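Local coordinates for methyltransferase 1 (Methanosarcina barkeri, PDB 2I2X) that activates methanol at a zinc site and transfers its methyl group to the cob(I)amide carried by its corrinoid protein partner in methanogenesis, at the interface of chains A and B. Numbering follows the deposited sequence. Chains: chain A, Methyltransferase 1; chain B, Methyltransferase 1.

Contact 1: the interface of chains A and B. Residues chain A 358-359, 362-363, 411; chain B 4, 9, 13, 15.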
loop_
_atom_site.group_PDB
_atom_site.type_symbol
_atom_site.label_atom_id
_atom_site.label_comp_id
_atom_site.label_asym_id
_atom_site.label_seq_id
_atom_site.Cartn_x
_atom_site.Cartn_y
_atom_site.Cartn_z
ATOM N N LEU A 358 17.785 12.224 10.518
ATOM C CA LEU A 358 17.294 13.483 11.134
ATOM C C LEU A 358 15.757 13.650 11.063
ATOM O O LEU A 358 15.123 14.212 11.992
ATOM C CB LEU A 358 18.011 14.719 10.543
ATOM C CG LEU A 358 17.650 16.068 11.170
ATOM C CD1 LEU A 358 17.898 16.060 12.691
ATOM C CD2 LEU A 358 18.415 17.227 10.505
ATOM N N SER A 359 15.185 13.169 9.964
ATOM C CA SER A 359 13.728 13.079 9.764
ATOM C C SER A 359 12.967 12.639 11.020
ATOM O O SER A 359 11.935 13.218 11.400
ATOM C CB SER A 359 13.452 12.076 8.636
ATOM O OG SER A 359 12.077 11.704 8.590
ATOM N N TYR A 362 13.687 13.155 16.254
ATOM C CA TYR A 362 12.958 13.846 17.338
ATOM C C TYR A 362 11.492 13.426 17.472
ATOM O O TYR A 362 10.756 13.914 18.358
ATOM C CB TYR A 362 13.112 15.384 17.250
ATOM C CG TYR A 362 14.563 15.834 17.401
ATOM C CD1 TYR A 362 15.223 15.758 18.641
ATOM C CD2 TYR A 362 15.292 16.291 16.294
ATOM C CE1 TYR A 362 16.567 16.147 18.772
ATOM C CE2 TYR A 362 16.628 16.672 16.412
ATOM C CZ TYR A 362 17.257 16.616 17.652
ATOM O OH TYR A 362 18.579 16.997 17.751
ATOM N N ARG A 363 11.083 12.503 16.608
ATOM C CA ARG A 363 9.727 12.044 16.617
ATOM C C ARG A 363 9.325 11.346 17.918
ATOM O O ARG A 363 8.176 11.487 18.329
ATOM C CB ARG A 363 9.462 11.125 15.430
ATOM C CG ARG A 363 8.010 11.168 14.876
ATOM C CD ARG A 363 7.941 10.354 13.573
ATOM N NE ARG A 363 8.557 11.145 12.522
ATOM C CZ ARG A 363 7.945 12.136 11.867
ATOM N NH1 ARG A 363 6.680 12.483 12.142
ATOM N NH2 ARG A 363 8.622 12.812 10.973
ATOM N N LYS A 411 16.841 18.696 22.355
ATOM C CA LYS A 411 15.620 19.072 21.629
ATOM C C LYS A 411 14.509 18.012 21.616
ATOM O O LYS A 411 13.368 18.295 21.161
ATOM C CB LYS A 411 15.975 19.492 20.209
ATOM C CG LYS A 411 16.662 20.835 20.133
ATOM C CD LYS A 411 16.606 21.414 18.732
ATOM C CE LYS A 411 17.552 20.737 17.759
ATOM N NZ LYS A 411 18.899 20.374 18.324
ATOM N N PHE B 4 18.874 19.629 13.277
ATOM C CA PHE B 4 17.932 20.720 13.114
ATOM C C PHE B 4 18.252 21.922 14.012
ATOM O O PHE B 4 18.841 21.752 15.078
ATOM C CB PHE B 4 16.551 20.213 13.525
ATOM C CG PHE B 4 15.855 19.408 12.476
ATOM C CD1 PHE B 4 15.052 18.358 12.828
ATOM C CD2 PHE B 4 15.983 19.720 11.129
ATOM C CE1 PHE B 4 14.387 17.624 11.868
ATOM C CE2 PHE B 4 15.318 18.981 10.180
ATOM C CZ PHE B 4 14.511 17.939 10.564
ATOM N N LEU B 9 13.007 22.028 13.571
ATOM C CA LEU B 9 12.337 20.877 14.159
ATOM C C LEU B 9 10.830 21.157 14.300
ATOM O O LEU B 9 9.976 20.327 13.962
ATOM C CB LEU B 9 12.927 20.553 15.530
ATOM C CG LEU B 9 12.786 19.142 16.108
ATOM C CD1 LEU B 9 12.774 19.169 17.599
ATOM C CD2 LEU B 9 11.605 18.357 15.602
ATOM N N LEU B 13 7.925 18.139 12.479
ATOM C CA LEU B 13 7.010 17.224 13.126
ATOM C C LEU B 13 6.389 17.906 14.362
ATOM O O LEU B 13 6.801 19.008 14.743
ATOM C CB LEU B 13 7.751 15.919 13.487
ATOM C CG LEU B 13 8.932 16.035 14.456
ATOM C CD1 LEU B 13 8.518 16.016 15.970
ATOM C CD2 LEU B 13 9.992 14.971 14.211
ATOM N N ARG B 15 5.183 16.397 18.300
ATOM C CA ARG B 15 4.781 15.364 19.263
ATOM C C ARG B 15 3.524 15.866 19.930
ATOM O O ARG B 15 3.555 16.500 20.986
ATOM C CB ARG B 15 5.900 15.025 20.284
ATOM C CG ARG B 15 7.205 14.501 19.614
ATOM C CD ARG B 15 8.070 13.661 20.552
ATOM N NE ARG B 15 7.531 12.336 20.865
ATOM C CZ ARG B 15 7.212 11.936 22.087
ATOM N NH1 ARG B 15 7.373 12.767 23.111
ATOM N NH2 ARG B 15 6.705 10.716 22.298
#

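Contact 2: the interface of chains A and B. Residues chain A 176-179, 237-238; chain B 95-97, 99-100.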
loop_
_atom_site.group_PDB
_atom_site.type_symbol
_atom_site.label_atom_id
_atom_site.label_comp_id
_atom_site.label_asym_id
_atom_site.label_seq_id
_atom_site.Cartn_x
_atom_site.Cartn_y
_atom_site.Cartn_z
ATOM N N VAL A 176 5.754 -6.822 30.649
ATOM C CA VAL A 176 5.429 -5.622 29.877
ATOM C C VAL A 176 4.106 -4.955 30.279
ATOM O O VAL A 176 3.928 -3.765 30.083
ATOM C CB VAL A 176 5.518 -5.849 28.335
ATOM C CG1 VAL A 176 4.274 -6.517 27.772
ATOM C CG2 VAL A 176 5.813 -4.544 27.653
ATOM N N LEU A 177 3.184 -5.724 30.838
ATOM C CA LEU A 177 1.927 -5.151 31.320
ATOM C C LEU A 177 2.086 -4.473 32.689
ATOM O O LEU A 177 1.134 -3.891 33.189
ATOM C CB LEU A 177 0.839 -6.227 31.384
ATOM C CG LEU A 177 -0.071 -6.526 30.178
ATOM C CD1 LEU A 177 0.269 -5.770 28.900
ATOM C CD2 LEU A 177 -0.164 -8.011 29.900
ATOM N N ARG A 178 3.286 -4.528 33.276
ATOM C CA ARG A 178 3.466 -4.134 34.675
ATOM C C ARG A 178 4.605 -3.191 34.956
ATOM O O ARG A 178 4.929 -2.960 36.120
ATOM C CB ARG A 178 3.592 -5.384 35.574
ATOM C CG ARG A 178 2.376 -6.296 35.442
ATOM C CD ARG A 178 2.423 -7.634 36.177
ATOM N NE ARG A 178 1.047 -8.163 36.176
ATOM C CZ ARG A 178 0.456 -8.763 35.140
ATOM N NH1 ARG A 178 1.114 -8.994 34.001
ATOM N NH2 ARG A 178 -0.800 -9.151 35.248
ATOM N N ASN A 179 5.208 -2.610 33.923
ATOM C CA ASN A 179 6.387 -1.752 34.122
ATOM C C ASN A 179 7.463 -2.467 34.944
ATOM O O ASN A 179 8.201 -1.850 35.717
ATOM C CB ASN A 179 5.997 -0.413 34.745
ATOM C CG ASN A 179 5.142 0.455 33.792
ATOM O OD1 ASN A 179 5.114 0.236 32.574
ATOM N ND2 ASN A 179 4.444 1.434 34.352
ATOM N N ASN A 237 -1.110 3.070 26.502
ATOM C CA ASN A 237 -0.942 1.688 26.923
ATOM C C ASN A 237 0.453 1.271 27.407
ATOM O O ASN A 237 0.590 0.280 28.124
ATOM C CB ASN A 237 -1.511 0.731 25.882
ATOM C CG ASN A 237 -3.045 0.802 25.797
ATOM O OD1 ASN A 237 -3.737 1.113 26.788
ATOM N ND2 ASN A 237 -3.580 0.530 24.611
ATOM N N LEU A 238 1.479 2.033 27.025
ATOM C CA LEU A 238 2.856 1.755 27.437
ATOM C C LEU A 238 3.695 2.983 27.099
ATOM O O LEU A 238 3.721 3.429 25.937
ATOM C CB LEU A 238 3.433 0.524 26.719
ATOM C CG LEU A 238 4.863 0.185 27.162
ATOM C CD1 LEU A 238 4.921 -0.391 28.623
ATOM C CD2 LEU A 238 5.530 -0.781 26.191
ATOM N N LEU B 95 -2.121 1.966 30.884
ATOM C CA LEU B 95 -2.500 0.578 31.115
ATOM C C LEU B 95 -1.688 -0.082 32.250
ATOM O O LEU B 95 -2.277 -0.571 33.219
ATOM C CB LEU B 95 -2.322 -0.223 29.839
ATOM C CG LEU B 95 -3.201 -1.419 29.490
ATOM C CD1 LEU B 95 -2.423 -2.345 28.560
ATOM C CD2 LEU B 95 -3.750 -2.187 30.672
ATOM N N PRO B 96 -0.333 -0.102 32.148
ATOM C CA PRO B 96 0.342 -0.870 33.190
ATOM C C PRO B 96 0.021 -0.410 34.600
ATOM O O PRO B 96 0.174 -1.180 35.541
ATOM C CB PRO B 96 1.831 -0.702 32.847
ATOM C CG PRO B 96 1.819 -0.497 31.369
ATOM C CD PRO B 96 0.649 0.443 31.192
ATOM N N ASN B 97 -0.448 0.819 34.749
ATOM C CA ASN B 97 -0.836 1.308 36.075
ATOM C C ASN B 97 -2.163 0.670 36.491
ATOM O O ASN B 97 -2.385 0.360 37.661
ATOM C CB ASN B 97 -0.944 2.836 36.076
ATOM C CG ASN B 97 0.319 3.503 35.593
ATOM O OD1 ASN B 97 1.274 3.670 36.346
ATOM N ND2 ASN B 97 0.336 3.879 34.328
ATOM N N MET B 99 -3.118 -2.318 35.405
ATOM C CA MET B 99 -2.815 -3.726 35.667
ATOM C C MET B 99 -2.292 -3.994 37.087
ATOM O O MET B 99 -2.734 -4.931 37.739
ATOM C CB MET B 99 -1.819 -4.282 34.645
ATOM C CG MET B 99 -2.328 -4.379 33.234
ATOM S SD MET B 99 -3.868 -5.281 33.135
ATOM C CE MET B 99 -3.322 -6.933 32.716
ATOM N N MET B 100 -1.348 -3.172 37.538
ATOM C CA MET B 100 -0.750 -3.291 38.850
ATOM C C MET B 100 -1.787 -3.055 39.935
ATOM O O MET B 100 -1.766 -3.717 40.972
ATOM C CB MET B 100 0.374 -2.282 39.007
ATOM C CG MET B 100 1.720 -2.763 38.539
ATOM S SD MET B 100 2.827 -1.356 38.313
ATOM C CE MET B 100 2.916 -0.656 39.970
HETATM O O HOH W 1 3.006 3.774 33.293
#

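Contact 3: the interface of chains A and B. Residues chain A 414-417; chain B 17-18, 21-22.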
loop_
_atom_site.group_PDB
_atom_site.type_symbol
_atom_site.label_atom_id
_atom_site.label_comp_id
_atom_site.label_asym_id
_atom_site.label_seq_id
_atom_site.Cartn_x
_atom_site.Cartn_y
_atom_site.Cartn_z
ATOM N N LEU A 414 9.943 15.330 25.541
ATOM C CA LEU A 414 9.228 14.248 26.208
ATOM C C LEU A 414 8.122 14.834 27.047
ATOM O O LEU A 414 8.299 15.911 27.610
ATOM C CB LEU A 414 10.171 13.477 27.125
ATOM C CG LEU A 414 11.417 12.804 26.566
ATOM C CD1 LEU A 414 11.990 11.920 27.662
ATOM C CD2 LEU A 414 11.067 11.981 25.291
ATOM N N SER A 415 7.002 14.123 27.159
ATOM C CA SER A 415 5.989 14.496 28.130
ATOM C C SER A 415 6.478 14.214 29.573
ATOM O O SER A 415 7.439 13.447 29.775
ATOM C CB SER A 415 4.691 13.742 27.876
ATOM O OG SER A 415 4.855 12.376 28.203
ATOM N N ARG A 416 5.817 14.832 30.557
ATOM C CA ARG A 416 6.148 14.610 31.971
ATOM C C ARG A 416 6.032 13.139 32.308
ATOM O O ARG A 416 6.897 12.590 32.992
ATOM C CB ARG A 416 5.272 15.449 32.896
ATOM C CG ARG A 416 5.762 16.885 32.967
ATOM C CD ARG A 416 4.851 17.780 33.776
ATOM N NE ARG A 416 3.502 17.860 33.239
ATOM C CZ ARG A 416 3.109 18.719 32.301
ATOM N NH1 ARG A 416 3.969 19.579 31.777
ATOM N NH2 ARG A 416 1.843 18.727 31.890
ATOM N N PHE A 417 5.001 12.503 31.747
ATOM C CA PHE A 417 4.723 11.099 32.000
ATOM C C PHE A 417 5.837 10.214 31.466
ATOM O O PHE A 417 6.255 9.272 32.139
ATOM C CB PHE A 417 3.367 10.678 31.425
ATOM C CG PHE A 417 2.882 9.355 31.952
ATOM C CD1 PHE A 417 3.219 8.169 31.310
ATOM C CD2 PHE A 417 2.116 9.295 33.124
ATOM C CE1 PHE A 417 2.782 6.937 31.810
ATOM C CE2 PHE A 417 1.692 8.090 33.634
ATOM C CZ PHE A 417 2.027 6.903 32.978
ATOM N N ASN B 17 1.360 14.791 21.720
ATOM C CA ASN B 17 0.943 14.333 23.043
ATOM C C ASN B 17 1.399 15.326 24.086
ATOM O O ASN B 17 0.764 15.502 25.108
ATOM C CB ASN B 17 1.495 12.933 23.367
ATOM C CG ASN B 17 2.985 12.819 23.103
ATOM O OD1 ASN B 17 3.735 12.342 23.940
ATOM N ND2 ASN B 17 3.426 13.276 21.942
ATOM N N VAL B 18 2.505 15.988 23.817
ATOM C CA VAL B 18 3.111 16.844 24.816
ATOM C C VAL B 18 2.191 18.003 25.294
ATOM O O VAL B 18 2.004 18.178 26.497
ATOM C CB VAL B 18 4.476 17.312 24.316
ATOM C CG1 VAL B 18 5.031 18.460 25.177
ATOM C CG2 VAL B 18 5.406 16.129 24.328
ATOM N N GLU B 21 -0.939 17.040 27.475
ATOM C CA GLU B 21 -0.803 16.509 28.821
ATOM C C GLU B 21 -1.307 17.545 29.827
ATOM O O GLU B 21 -0.828 18.669 29.829
ATOM C CB GLU B 21 0.660 16.128 29.105
ATOM C CG GLU B 21 0.917 15.431 30.462
ATOM C CD GLU B 21 2.332 14.912 30.589
ATOM O OE1 GLU B 21 3.287 15.667 30.290
ATOM O OE2 GLU B 21 2.500 13.737 30.994
ATOM N N LYS B 22 -2.287 17.171 30.652
ATOM C CA LYS B 22 -2.728 17.994 31.808
ATOM C C LYS B 22 -1.563 18.315 32.760
ATOM O O LYS B 22 -0.553 17.622 32.745
ATOM C CB LYS B 22 -3.827 17.287 32.612
ATOM C CG LYS B 22 -5.160 17.088 31.914
ATOM C CD LYS B 22 -6.082 16.261 32.860
ATOM C CE LYS B 22 -7.512 16.015 32.311
ATOM N NZ LYS B 22 -7.502 15.269 31.001
#

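Contact 1: the interface of chains A and B
The epsilon-nitrogen of B:Arg15, NE, gives a hydrogen bond of 2.8 Å to the backbone carbonyl oxygen O of A:Arg363. The acceptor lies at the edge of the B:Arg15 guanidinium and nearly in its plane, whereas the donor stands above the carbonyl plane; at 134° at the hydrogen the bond is bent. Most of the rest is apolar packing. A:Leu358 drops its branch onto one face of the B:Phe4 ring, with CG 3.6 Å from the ring centroid in a CH-pi contact. CG of A:Leu358 lies anti to its backbone N (chi1 -176°), which carries the branched tip off the helix 349-361 toward the ring. A flat aromatic suits this place because it offers a broad face to a forked side chain; an alanine at B:Phe4 would probably leave the tip of A:Leu358 without its cover and open a gap beside it. Next along, B:Leu9 meets A:Tyr362 at about a right angle; its fork suits the bend between tyrosine CB and ring, CD2 lying 3.7 Å from CB and CD1 3.8 Å from CG. B:Leu13 lays CD2 near the rim of one face of the A:Arg363 guanidinium, a methyl against a flat cation. Together these contacts fasten the N-terminal segment of the corrinoid protein, with its helix 6-12, to the methyltransferase subunit.

Contact 2: the interface of chains A and B
The N-terminal end of the corrinoid protein's helix 95-113, which lies within its B12-binding N-terminal region, presses against two loops of the methyltransferase: A:Leu177 to A:Asn179, just after the helix 169-176, and A:Asn237 with A:Leu238. B:Pro96 is the wedge between them. A proline fits the first turn of a helix, where its missing N-H costs no helical bond, and its compact ring offers carbons to both loops. With CG anti to the carbonyl carbon (chi1 -67°), the amide of A:Asn179 is brought across the proline ring at about a right angle, its OD1 3.4 Å from CB of B:Pro96. The amide nitrogen ND2 of the same group is 2.9 Å from a water, and ND2 of B:Asn97 lies at 2.9 Å from that water too, so two asparagines are linked through solvent where no direct polar bond forms. Beside the proline, CB of B:Leu95 lies 3.6 Å from OD1 of A:Asn237, the two side chains crossing at a slant. B:Met99 sets its CB 3.3 Å from the carbonyl O of A:Leu177, and its pliable thioether chain, bent at chi2 and chi3, brings the methyl CE to 4.1 Å from the leucine CG. This seam, packed by shape with carbons against backbone carbonyls and without direct polar bonds, docks the corrinoid protein's helical part on the methyltransferase, and it likely contributes to holding the corrinoid carrier in place for methyl transfer.

Contact 3: the interface of chains A and B
B:Glu21 reaches across to A:Arg416 and A:Phe417 with a chain extended beyond CG. Its CB and CG pass beside the guanidinium of A:Arg416, CG lying 3.7 Å from NH2. CG is anti to the backbone N (chi1 -175°), which directs the carboxylate to the start of helix 416-430. There CD packs against CB of A:Ser415 at 3.8 Å, and the two oxygens divide the work. OE1 accepts a hydrogen bond of 2.7 Å from the backbone N of A:Arg416, and OE2 one of 2.9 Å from the backbone N of A:Phe417, each through its syn lone pair. This two-pronged grip fixes the rotation of the carboxylate. A glutamate suits the place: it is long enough to reach the helix N-terminus, and its negative charge would probably be favoured by the helix dipole. OE1 also lies over one face of the A:Arg416 guanidinium, toward its rim, in a salt bridge with NE at 3.7 Å, the two planes 28° apart. Arginine suits its place by offering that face to the carboxylate and an in-plane edge to a carbonyl: bent at chi3 (-60°), its NH2 donates a hydrogen bond of 2.8 Å to O of the poorly ordered B:Lys22. By capping this helix from the partner chain, the site secures the corrinoid protein's N-terminal stretch to the methyltransferase.

Contact 1 and contact 3 lie about 16 Å apart between the centres of their C-alpha atoms, contacts 2 and 3 about 17 Å, and contacts 1 and 2 about 27 Å. No residue is shared, but the corrinoid protein's N-terminal segment, with helices 6-12 and 16-20, serves both contacts 1 and 3. On chain A, A:Lys411 of contact 1 is close in sequence to A:Leu414 to A:Phe417 of contact 3, whereas A:Leu358 to A:Arg363 come from elsewhere. Contact 2 instead engages helix 95-113. The corrinoid protein is thus held by an N-terminal arm that includes two short helices as well as by its folded body, consistent with a stable MtaB-MtaC pair within the heterotetramer.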